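Local coordinates for protein phosphate transporter (Thermotoga maritima MSB8, PDB 6L85) that probably imports phosphate in a sodium-dependent manner, and serves as a structural model for the human SLC20 carriers, at residues I3-A7 and M80-L84; M14-I18 and D258-A262; H59-I64 and S338-P343; V266-M270 and I284-A288. All blocks are in the same frame, centred on the assembly; numbering follows the deposited sequence.

Contact 1. Residues I3-A7 and M80-L84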
loop_
_atom_site.group_PDB
_atom_site.type_symbol
_atom_site.label_atom_id
_atom_site.label_comp_id
_atom_site.label_asym_id
_atom_site.label_seq_id
_atom_site.Cartn_x
_atom_site.Cartn_y
_atom_site.Cartn_z
ATOM N N ILE B 3 26.659 16.525 -15.508
ATOM C CA ILE B 3 25.506 17.332 -15.114
ATOM C C ILE B 3 24.438 16.463 -14.458
ATOM O O ILE B 3 23.768 16.904 -13.518
ATOM C CB ILE B 3 24.945 18.136 -16.312
ATOM C CG1 ILE B 3 23.903 19.142 -15.820
ATOM C CG2 ILE B 3 24.259 17.235 -17.305
ATOM C CD1 ILE B 3 24.498 20.400 -15.270
ATOM N N LEU B 4 24.286 15.209 -14.902
ATOM C CA LEU B 4 23.324 14.313 -14.261
ATOM C C LEU B 4 23.739 13.984 -12.832
ATOM O O LEU B 4 22.896 13.932 -11.929
ATOM C CB LEU B 4 23.168 13.036 -15.082
ATOM C CG LEU B 4 22.420 13.250 -16.402
ATOM C CD1 LEU B 4 22.008 11.929 -17.059
ATOM C CD2 LEU B 4 21.216 14.130 -16.146
ATOM N N ILE B 5 25.039 13.791 -12.605
ATOM C CA ILE B 5 25.534 13.494 -11.267
ATOM C C ILE B 5 25.314 14.678 -10.342
ATOM O O ILE B 5 24.891 14.516 -9.184
ATOM C CB ILE B 5 27.022 13.107 -11.333
ATOM C CG1 ILE B 5 27.174 11.755 -12.031
ATOM C CG2 ILE B 5 27.644 13.106 -9.935
ATOM C CD1 ILE B 5 28.483 11.598 -12.794
ATOM N N ILE B 6 25.620 15.886 -10.827
ATOM C CA ILE B 6 25.420 17.083 -10.015
ATOM C C ILE B 6 23.938 17.277 -9.718
ATOM O O ILE B 6 23.563 17.643 -8.602
ATOM C CB ILE B 6 26.041 18.310 -10.713
ATOM C CG1 ILE B 6 27.571 18.237 -10.625
ATOM C CG2 ILE B 6 25.555 19.611 -10.101
ATOM C CD1 ILE B 6 28.279 19.173 -11.591
ATOM N N ALA B 7 23.076 17.027 -10.707
ATOM C CA ALA B 7 21.639 17.095 -10.476
ATOM C C ALA B 7 21.202 16.085 -9.426
ATOM O O ALA B 7 20.375 16.400 -8.564
ATOM C CB ALA B 7 20.881 16.856 -11.785
ATOM N N MET B 80 18.507 24.208 -17.602
ATOM C CA MET B 80 19.205 23.200 -16.825
ATOM C C MET B 80 20.048 23.849 -15.718
ATOM O O MET B 80 19.966 23.465 -14.532
ATOM C CB MET B 80 19.997 22.337 -17.827
ATOM C CG MET B 80 21.316 21.743 -17.436
ATOM S SD MET B 80 21.973 20.921 -18.932
ATOM C CE MET B 80 20.873 19.512 -19.032
ATOM N N TYR B 81 20.798 24.901 -16.064
ATOM C CA TYR B 81 21.570 25.588 -15.021
ATOM C C TYR B 81 20.668 26.350 -14.036
ATOM O O TYR B 81 20.993 26.456 -12.851
ATOM C CB TYR B 81 22.606 26.517 -15.661
ATOM C CG TYR B 81 23.715 25.762 -16.373
ATOM C CD1 TYR B 81 24.383 24.726 -15.739
ATOM C CD2 TYR B 81 24.071 26.068 -17.682
ATOM C CE1 TYR B 81 25.381 24.017 -16.380
ATOM C CE2 TYR B 81 25.073 25.366 -18.333
ATOM C CZ TYR B 81 25.722 24.339 -17.673
ATOM O OH TYR B 81 26.726 23.623 -18.295
ATOM N N GLY B 82 19.520 26.852 -14.487
ATOM C CA GLY B 82 18.606 27.513 -13.577
ATOM C C GLY B 82 17.989 26.557 -12.573
ATOM O O GLY B 82 17.836 26.896 -11.393
ATOM N N ALA B 83 17.597 25.362 -13.033
ATOM C CA ALA B 83 17.062 24.353 -12.126
ATOM C C ALA B 83 18.079 24.034 -11.043
ATOM O O ALA B 83 17.752 24.026 -9.847
ATOM C CB ALA B 83 16.674 23.093 -12.907
ATOM N N LEU B 84 19.334 23.823 -11.443
ATOM C CA LEU B 84 20.368 23.588 -10.443
ATOM C C LEU B 84 20.504 24.764 -9.479
ATOM O O LEU B 84 20.632 24.564 -8.258
ATOM C CB LEU B 84 21.701 23.296 -11.120
ATOM C CG LEU B 84 21.732 22.064 -12.014
ATOM C CD1 LEU B 84 23.153 21.864 -12.492
ATOM C CD2 LEU B 84 21.226 20.815 -11.293
#
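Ile3 packs against Met80, Tyr81 and Leu84 where two nearly parallel helices of the membrane bundle lie side by side. The segments 3-7 and 80-84 belong to helices 2-32 and 76-99. The axes of the two segments approach to 11.2 Å and cross at 25°. The backbones converge along the chain, and the CA atoms of Ala7 and Leu84 are 6.6 Å apart. No hydrogen bond links the segments, so the contact is purely apolar.

Ile3 carries the centre. Its CG1 is anti to the backbone N (chi1 -170°), which sends the longer branch across to helix 76-99. CG1 lies 4.0 Å from Met80 CG. CD1 reaches further and meets Tyr81 CE1 at 3.9 Å, coming obliquely to the ring. Met80 is bent at its last torsion, which carries its methyl toward Val269 of helix 260-275. Tyr81 also touches Tyr393 and Leu400 of helix 368-400.

Leu84 answers from the other helix with both of its branches. CD1 goes to the isoleucines. Its distance to Ile3 CD1 is only 3.4 Å, a tight methyl contact. Ile6 closes the outer side, and its side chain stands about at a right angle to Leu84, with CG2 4.1 Å from CD1. The other branch turns inward to small Ala7, placing Leu84 CD2 3.8 Å from Ala7 CA and 4.0 Å from Ala7 CB.

Contact 2. Residues M14-I18 and D258-A262. With NA (sodium ion), chain R.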
loop_
_atom_site.group_PDB
_atom_site.type_symbol
_atom_site.label_atom_id
_atom_site.label_comp_id
_atom_site.label_asym_id
_atom_site.label_seq_id
_atom_site.Cartn_x
_atom_site.Cartn_y
_atom_site.Cartn_z
ATOM N N MET B 14 18.279 18.772 -1.651
ATOM C CA MET B 14 17.001 19.456 -1.525
ATOM C C MET B 14 15.942 18.550 -0.893
ATOM O O MET B 14 15.205 18.973 0.005
ATOM C CB MET B 14 16.558 19.944 -2.900
ATOM C CG MET B 14 15.222 20.594 -2.909
ATOM S SD MET B 14 15.268 22.237 -2.156
ATOM C CE MET B 14 13.523 22.590 -2.092
ATOM N N ALA B 15 15.841 17.295 -1.369
ATOM C CA ALA B 15 14.845 16.362 -0.841
ATOM C C ALA B 15 15.089 16.075 0.639
ATOM O O ALA B 15 14.145 16.041 1.451
ATOM C CB ALA B 15 14.879 15.069 -1.667
ATOM N N PHE B 16 16.358 15.859 1.000
ATOM C CA PHE B 16 16.753 15.689 2.394
ATOM C C PHE B 16 16.283 16.865 3.247
ATOM O O PHE B 16 15.728 16.675 4.342
ATOM C CB PHE B 16 18.276 15.531 2.455
ATOM C CG PHE B 16 18.796 15.172 3.813
ATOM C CD1 PHE B 16 19.016 16.150 4.765
ATOM C CD2 PHE B 16 19.062 13.850 4.140
ATOM C CE1 PHE B 16 19.482 15.830 6.026
ATOM C CE2 PHE B 16 19.537 13.519 5.399
ATOM C CZ PHE B 16 19.738 14.517 6.346
ATOM N N SER B 17 16.475 18.098 2.743
ATOM C CA SER B 17 16.088 19.285 3.507
ATOM C C SER B 17 14.575 19.372 3.672
ATOM O O SER B 17 14.082 19.782 4.738
ATOM C CB SER B 17 16.671 20.545 2.840
ATOM O OG SER B 17 15.849 21.069 1.806
ATOM N N ILE B 18 13.820 18.944 2.653
ATOM C CA ILE B 18 12.358 18.887 2.778
ATOM C C ILE B 18 11.940 17.921 3.893
ATOM O O ILE B 18 11.114 18.256 4.758
ATOM C CB ILE B 18 11.724 18.487 1.431
ATOM C CG1 ILE B 18 11.964 19.558 0.367
ATOM C CG2 ILE B 18 10.245 18.185 1.592
ATOM C CD1 ILE B 18 11.644 19.104 -1.065
ATOM N N ASP B 258 4.973 17.548 -2.181
ATOM C CA ASP B 258 6.269 18.188 -2.044
ATOM C C ASP B 258 7.424 17.452 -2.718
ATOM O O ASP B 258 8.504 18.049 -2.822
ATOM C CB ASP B 258 6.620 18.365 -0.564
ATOM C CG ASP B 258 5.973 19.601 0.062
ATOM O OD1 ASP B 258 4.939 20.089 -0.421
ATOM O OD2 ASP B 258 6.495 20.051 1.088
ATOM N N VAL B 259 7.268 16.187 -3.153
ATOM C CA VAL B 259 8.418 15.605 -3.849
ATOM C C VAL B 259 8.763 16.462 -5.060
ATOM O O VAL B 259 9.937 16.607 -5.399
ATOM C CB VAL B 259 8.203 14.116 -4.225
ATOM C CG1 VAL B 259 7.167 13.944 -5.360
ATOM C CG2 VAL B 259 9.568 13.456 -4.608
ATOM N N ALA B 260 7.762 17.105 -5.664
ATOM C CA ALA B 260 7.977 18.068 -6.746
ATOM C C ALA B 260 9.049 19.108 -6.437
ATOM O O ALA B 260 9.773 19.514 -7.348
ATOM C CB ALA B 260 6.671 18.793 -7.087
ATOM N N ASN B 261 9.184 19.546 -5.180
ATOM C CA ASN B 261 10.138 20.626 -4.923
ATOM C C ASN B 261 11.576 20.204 -5.179
ATOM O O ASN B 261 12.450 21.067 -5.380
ATOM C CB ASN B 261 9.998 21.164 -3.500
ATOM C CG ASN B 261 8.581 21.573 -3.171
ATOM O OD1 ASN B 261 7.757 21.840 -4.073
ATOM N ND2 ASN B 261 8.285 21.652 -1.891
ATOM N N ALA B 262 11.842 18.899 -5.178
ATOM C CA ALA B 262 13.140 18.381 -5.593
ATOM C C ALA B 262 13.092 17.683 -6.942
ATOM O O ALA B 262 14.041 17.803 -7.721
ATOM C CB ALA B 262 13.693 17.419 -4.538
HETATM NA NA NA R . 4.136 21.669 -1.843
HETATM O O HOH W 1 5.091 21.469 -3.893
#
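Ile18 and Met14 lie one helical turn apart on helix 2-32, and both reach segment 258-262 beside a sodium site. Ile18 meets Asn261 at about a right angle. Its CD1 touches the base of the asparagine, 3.6 Å from Asn261 CB, and also lies 3.7 Å from Asp258 O.

Met14 comes in at a slant. CG is anti to the backbone N (chi1 177°), and the chain then bends at the second torsion. CG lies 3.7 Å from Asn261 O, while CE comes to 4.1 Å from Asn261 CB. The side chain of Asn261 is thus touched at its base by two apolar groups. Ala262 and Ala15 fill the space alongside, with their CB atoms 3.9 Å apart.

The polar ends point elsewhere. Asp258 OD1 binds sodium at 2.3 Å, together with a water, Thr107, Asn257 and Ile344. That water donates to Asn261 OD1 at 2.7 Å. Asn261 ND2 bonds to the hydroxyls of Thr106 and Thr107. A phosphate ion, probably from the crystallisation liquor, lies about 3 Å from the Asp258 side chain and may mark the pocket.

Asn261 is therefore a second-shell residue, holding a metal-bound water and a metal-binding threonine. Residues 14-18 touch this segment through apolar groups and make no hydrogen bond to it, while Asp258 turns its carboxylate to the ion and Asn261 positions the bound water.

Contact 3. Residues H59-I64 and S338-P343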
loop_
_atom_site.group_PDB
_atom_site.type_symbol
_atom_site.label_atom_id
_atom_site.label_comp_id
_atom_site.label_asym_id
_atom_site.label_seq_id
_atom_site.Cartn_x
_atom_site.Cartn_y
_atom_site.Cartn_z
ATOM N N HIS B 59 2.342 14.809 -10.506
ATOM C CA HIS B 59 1.404 15.831 -10.963
ATOM C C HIS B 59 1.864 17.241 -10.604
ATOM O O HIS B 59 1.863 18.135 -11.455
ATOM C CB HIS B 59 0.024 15.525 -10.399
ATOM C CG HIS B 59 -0.388 14.104 -10.622
ATOM N ND1 HIS B 59 -0.717 13.617 -11.873
ATOM C CD2 HIS B 59 -0.463 13.048 -9.772
ATOM C CE1 HIS B 59 -1.007 12.330 -11.779
ATOM N NE2 HIS B 59 -0.867 11.962 -10.515
ATOM N N VAL B 60 2.300 17.457 -9.364
ATOM C CA VAL B 60 2.847 18.766 -9.024
ATOM C C VAL B 60 4.244 18.951 -9.621
ATOM O O VAL B 60 4.659 20.090 -9.904
ATOM C CB VAL B 60 2.839 18.959 -7.490
ATOM C CG1 VAL B 60 3.448 20.324 -7.120
ATOM C CG2 VAL B 60 1.424 18.824 -6.953
ATOM N N SER B 61 5.003 17.858 -9.794
ATOM C CA SER B 61 6.312 17.943 -10.453
ATOM C C SER B 61 6.198 18.562 -11.849
ATOM O O SER B 61 7.082 19.322 -12.279
ATOM C CB SER B 61 6.962 16.553 -10.529
ATOM O OG SER B 61 7.132 15.987 -9.236
ATOM N N GLN B 62 5.113 18.253 -12.573
ATOM C CA GLN B 62 4.897 18.884 -13.878
ATOM C C GLN B 62 4.742 20.402 -13.756
ATOM O O GLN B 62 5.267 21.161 -14.587
ATOM C CB GLN B 62 3.667 18.287 -14.550
ATOM C CG GLN B 62 3.873 16.879 -15.061
ATOM C CD GLN B 62 2.570 16.136 -15.126
ATOM O OE1 GLN B 62 1.510 16.754 -15.313
ATOM N NE2 GLN B 62 2.618 14.804 -14.944
ATOM N N THR B 63 4.030 20.867 -12.723
ATOM C CA THR B 63 3.842 22.306 -12.551
ATOM C C THR B 63 5.155 22.990 -12.210
ATOM O O THR B 63 5.460 24.064 -12.733
ATOM C CB THR B 63 2.802 22.575 -11.475
ATOM O OG1 THR B 63 1.595 21.890 -11.821
ATOM C CG2 THR B 63 2.522 24.090 -11.356
ATOM N N ILE B 64 5.952 22.383 -11.337
ATOM C CA ILE B 64 7.267 22.958 -11.060
ATOM C C ILE B 64 8.094 23.036 -12.344
ATOM O O ILE B 64 8.849 23.995 -12.554
ATOM C CB ILE B 64 7.993 22.162 -9.956
ATOM C CG1 ILE B 64 7.213 22.257 -8.641
ATOM C CG2 ILE B 64 9.436 22.653 -9.769
ATOM C CD1 ILE B 64 7.007 23.667 -8.117
ATOM N N SER B 338 -2.817 18.549 -4.740
ATOM C CA SER B 338 -1.953 17.717 -5.577
ATOM C C SER B 338 -2.694 17.224 -6.813
ATOM O O SER B 338 -2.129 17.193 -7.908
ATOM C CB SER B 338 -1.424 16.525 -4.779
ATOM O OG SER B 338 -0.540 16.932 -3.746
ATOM N N SER B 339 -3.962 16.834 -6.652
ATOM C CA SER B 339 -4.770 16.390 -7.786
ATOM C C SER B 339 -5.038 17.520 -8.768
ATOM O O SER B 339 -5.379 17.260 -9.929
ATOM C CB SER B 339 -6.099 15.794 -7.303
ATOM O OG SER B 339 -6.982 16.812 -6.859
ATOM N N LEU B 340 -4.928 18.762 -8.324
ATOM C CA LEU B 340 -5.010 19.855 -9.275
ATOM C C LEU B 340 -3.649 20.274 -9.814
ATOM O O LEU B 340 -3.590 21.152 -10.684
ATOM C CB LEU B 340 -5.702 21.054 -8.628
ATOM C CG LEU B 340 -7.127 20.768 -8.156
ATOM C CD1 LEU B 340 -7.648 21.967 -7.385
ATOM C CD2 LEU B 340 -8.001 20.471 -9.374
ATOM N N GLY B 341 -2.561 19.679 -9.326
ATOM C CA GLY B 341 -1.228 20.066 -9.752
ATOM C C GLY B 341 -0.690 21.318 -9.095
ATOM O O GLY B 341 0.281 21.897 -9.601
ATOM N N LEU B 342 -1.286 21.755 -7.985
ATOM C CA LEU B 342 -0.894 22.995 -7.321
ATOM C C LEU B 342 0.211 22.728 -6.308
ATOM O O LEU B 342 0.001 21.942 -5.381
ATOM C CB LEU B 342 -2.093 23.622 -6.610
ATOM C CG LEU B 342 -3.229 24.011 -7.551
ATOM C CD1 LEU B 342 -4.515 24.355 -6.804
ATOM C CD2 LEU B 342 -2.757 25.163 -8.433
ATOM N N PRO B 343 1.374 23.372 -6.417
ATOM C CA PRO B 343 2.383 23.283 -5.357
ATOM C C PRO B 343 1.992 24.209 -4.212
ATOM O O PRO B 343 1.959 25.436 -4.361
ATOM C CB PRO B 343 3.671 23.750 -6.047
ATOM C CG PRO B 343 3.283 24.119 -7.439
ATOM C CD PRO B 343 1.810 24.269 -7.495
#
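Ser338 meets both His59 and Val60 in the last turn of helix 320-339. Its carbonyl oxygen lies 3.7 Å from His59 CB, and its CA lies 3.8 Å from Val60 CG2. The Ser338 hydroxyl turns elsewhere, to Asn257 and Val334 O. The His59 ring bonds through NE2 to Thr194 of helix 167-194.

At Gly341 the helix has ended. The chain turns with phi at +80°, and Gly341 N still bonds back to Ser338 O. The nearest CA atoms of the two segments are those of Val60 and Gly341, 4.3 Å apart. The Gly341 carbonyl then receives the single hydrogen bond between the segments. Thr63 OG1 donates to Gly341 O at 2.6 Å. The hydroxyl lies in the carbonyl plane on a lone pair, at a C=O...O angle of 139°.

Leu342 adds its carbonyl oxygen beside Val60 CG2, and that oxygen also accepts from Asn257 ND2. Pro343 ends the segment with its ring packed against Val60, Thr63 and Ile64. Val60 CG1, anti to its own nitrogen (chi1 179°), packs 3.6 Å from Pro343 CB. Ile64 and Pro343 run past each other in opposite directions, with Ile64 CD1 3.8 Å from Pro343 CG.

The turn at Gly341 is a Schellman motif that ends helix 320-339. Segment 59-64 packs against it, and the chain it releases leads straight to Ile344, a sodium ligand alongside Asn257.

Contact 4. Residues V266-M270 and I284-A288. With LMT (dodecyl-beta-D-maltoside), chain O.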
loop_
_atom_site.group_PDB
_atom_site.type_symbol
_atom_site.label_atom_id
_atom_site.label_comp_id
_atom_site.label_asym_id
_atom_site.label_seq_id
_atom_site.Cartn_x
_atom_site.Cartn_y
_atom_site.Cartn_z
ATOM N N VAL B 266 15.041 18.477 -10.889
ATOM C CA VAL B 266 15.842 17.360 -11.392
ATOM C C VAL B 266 15.275 16.852 -12.714
ATOM O O VAL B 266 16.022 16.566 -13.654
ATOM C CB VAL B 266 15.933 16.226 -10.346
ATOM C CG1 VAL B 266 16.608 14.967 -10.965
ATOM C CG2 VAL B 266 16.677 16.680 -9.106
ATOM N N ALA B 267 13.951 16.683 -12.789
ATOM C CA ALA B 267 13.331 16.253 -14.043
ATOM C C ALA B 267 13.639 17.223 -15.181
ATOM O O ALA B 267 13.854 16.803 -16.323
ATOM C CB ALA B 267 11.813 16.134 -13.886
ATOM N N ALA B 268 13.635 18.525 -14.902
ATOM C CA ALA B 268 13.927 19.474 -15.968
ATOM C C ALA B 268 15.344 19.258 -16.488
ATOM O O ALA B 268 15.584 19.282 -17.708
ATOM C CB ALA B 268 13.714 20.912 -15.485
ATOM N N VAL B 269 16.288 19.011 -15.575
ATOM C CA VAL B 269 17.662 18.735 -16.014
ATOM C C VAL B 269 17.733 17.442 -16.830
ATOM O O VAL B 269 18.387 17.387 -17.884
ATOM C CB VAL B 269 18.615 18.688 -14.811
ATOM C CG1 VAL B 269 19.997 18.297 -15.264
ATOM C CG2 VAL B 269 18.629 20.053 -14.091
ATOM N N MET B 270 17.066 16.381 -16.354
ATOM C CA MET B 270 17.050 15.119 -17.093
ATOM C C MET B 270 16.411 15.283 -18.472
ATOM O O MET B 270 16.888 14.713 -19.455
ATOM C CB MET B 270 16.311 14.044 -16.294
ATOM C CG MET B 270 17.002 13.704 -14.960
ATOM S SD MET B 270 16.052 12.517 -13.996
ATOM C CE MET B 270 16.113 11.132 -15.150
ATOM N N ILE B 284 7.344 13.064 -16.209
ATOM C CA ILE B 284 8.341 13.105 -15.139
ATOM C C ILE B 284 9.050 11.758 -15.048
ATOM O O ILE B 284 8.398 10.736 -14.777
ATOM C CB ILE B 284 7.710 13.481 -13.789
ATOM C CG1 ILE B 284 7.025 14.851 -13.883
ATOM C CG2 ILE B 284 8.786 13.491 -12.691
ATOM C CD1 ILE B 284 8.016 16.002 -13.994
ATOM N N PRO B 285 10.366 11.707 -15.260
ATOM C CA PRO B 285 11.089 10.425 -15.160
ATOM C C PRO B 285 11.013 9.867 -13.745
ATOM O O PRO B 285 11.293 10.564 -12.760
ATOM C CB PRO B 285 12.531 10.794 -15.547
ATOM C CG PRO B 285 12.434 12.141 -16.240
ATOM C CD PRO B 285 11.262 12.831 -15.584
ATOM N N PHE B 286 10.620 8.595 -13.653
ATOM C CA PHE B 286 10.419 7.981 -12.347
ATOM C C PHE B 286 11.672 8.053 -11.496
ATOM O O PHE B 286 11.582 8.137 -10.271
ATOM C CB PHE B 286 9.948 6.534 -12.510
ATOM C CG PHE B 286 8.502 6.356 -12.163
ATOM C CD1 PHE B 286 8.047 6.700 -10.896
ATOM C CD2 PHE B 286 7.590 5.911 -13.100
ATOM C CE1 PHE B 286 6.710 6.574 -10.555
ATOM C CE2 PHE B 286 6.250 5.785 -12.770
ATOM C CZ PHE B 286 5.814 6.121 -11.491
ATOM N N LEU B 287 12.843 8.030 -12.125
ATOM C CA LEU B 287 14.082 8.217 -11.383
ATOM C C LEU B 287 14.049 9.496 -10.546
ATOM O O LEU B 287 14.470 9.490 -9.382
ATOM C CB LEU B 287 15.259 8.225 -12.363
ATOM C CG LEU B 287 16.638 7.793 -11.872
ATOM C CD1 LEU B 287 16.499 6.727 -10.792
ATOM C CD2 LEU B 287 17.475 7.263 -13.034
ATOM N N ALA B 288 13.545 10.605 -11.121
ATOM C CA ALA B 288 13.421 11.861 -10.371
ATOM C C ALA B 288 12.555 11.691 -9.138
ATOM O O ALA B 288 12.889 12.185 -8.053
ATOM C CB ALA B 288 12.835 12.979 -11.261
HETATM C "C1'" LMT O . 1.691 4.910 -14.179
HETATM C "C2'" LMT O . 2.513 5.930 -14.938
HETATM C "C3'" LMT O . 1.933 6.378 -16.272
HETATM C "C4'" LMT O . 1.125 5.302 -16.957
HETATM C "C5'" LMT O . 0.250 4.590 -15.929
HETATM C "C6'" LMT O . -0.688 3.616 -16.611
HETATM O "O1'" LMT O . 2.580 4.232 -13.281
HETATM O "O2'" LMT O . 2.666 7.092 -14.147
HETATM O "O3'" LMT O . 3.025 6.748 -17.083
HETATM O "O5'" LMT O . 1.096 3.930 -14.994
HETATM O "O6'" LMT O . -1.348 4.267 -17.696
HETATM C C1 LMT O . 2.753 4.840 -11.986
HETATM C C2 LMT O . 3.494 3.809 -11.101
HETATM C C3 LMT O . 2.743 3.699 -9.752
HETATM C C4 LMT O . 3.748 3.108 -8.753
HETATM C C5 LMT O . 2.958 2.631 -7.521
HETATM C C6 LMT O . 3.767 1.481 -6.902
HETATM C C7 LMT O . 3.358 1.373 -5.415
HETATM C C8 LMT O . 2.073 0.508 -5.319
HETATM C C9 LMT O . 1.466 0.713 -3.907
HETATM C C10 LMT O . 2.012 -0.373 -2.940
HETATM C C11 LMT O . 1.097 -0.426 -1.709
HETATM C C12 LMT O . 1.782 -1.202 -0.579
#
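Ala267 and Ala288 bring the backbones closest, their CA atoms 5.7 Å apart, where helix 260-275 packs on the start of helix 286-302. This is a contact between two consecutive helices of the bundle, with Pro285 at the N-cap position of the second. Small side chains allow the close approach.

Ala267 CB is the central group. It touches Pro285 CD and Ile284 CD1, both at 3.8 Å, and faces Ala288 CB at 4.2 Å. Ile284 bends its longer branch round to this methyl. The same side chain also packs on Ser61, Gln62 and Val65 of helix 58-66. Val266 CG1 adds a looser touch on Ala288 CB.

Met270 covers the outer part. It runs out extended, with chi2 176°, and then bends at its last torsion (63°), so that sulfur and methyl lie along the second segment. SD is 4.2 Å from Ala288 CB. The methionine and the proline slide past each other in opposite directions. No hydrogen bond joins the segments.

The outer side of helix 286-302 serves other partners. Leu287 packs on Leu204 of the second subunit, and Phe286 on Glu201 of that subunit. The detergent atom C1 lies at the Phe286 ring edge, in its plane. Within the contact, Met270 CE rests against Pro285 CB, 3.6 Å away, and Leu287 CB, 4.1 Å away.

How the contacts relate
From the N terminus, helix 2-32 enters two contacts. Contact 1 closes the first loop, bringing helix 76-99 back to the start of the chain. Contact 2 opens further along helix 2-32 and closes far later, at residues 258-262, so the two cross. Contact 3 opens at helix 58-66, crosses both, and closes last, at the end of helix 320-339. Contact 4 is short-range. It follows contacts 1 and 2 in series and lies wholly within the span of contact 3, which it touches through helix 58-66. Helix 260-275 joins the set: Val269 packs on Ala7 and Ala83 of contact 1, and Ala260 sits against Ser61 and Ile64 of contact 3.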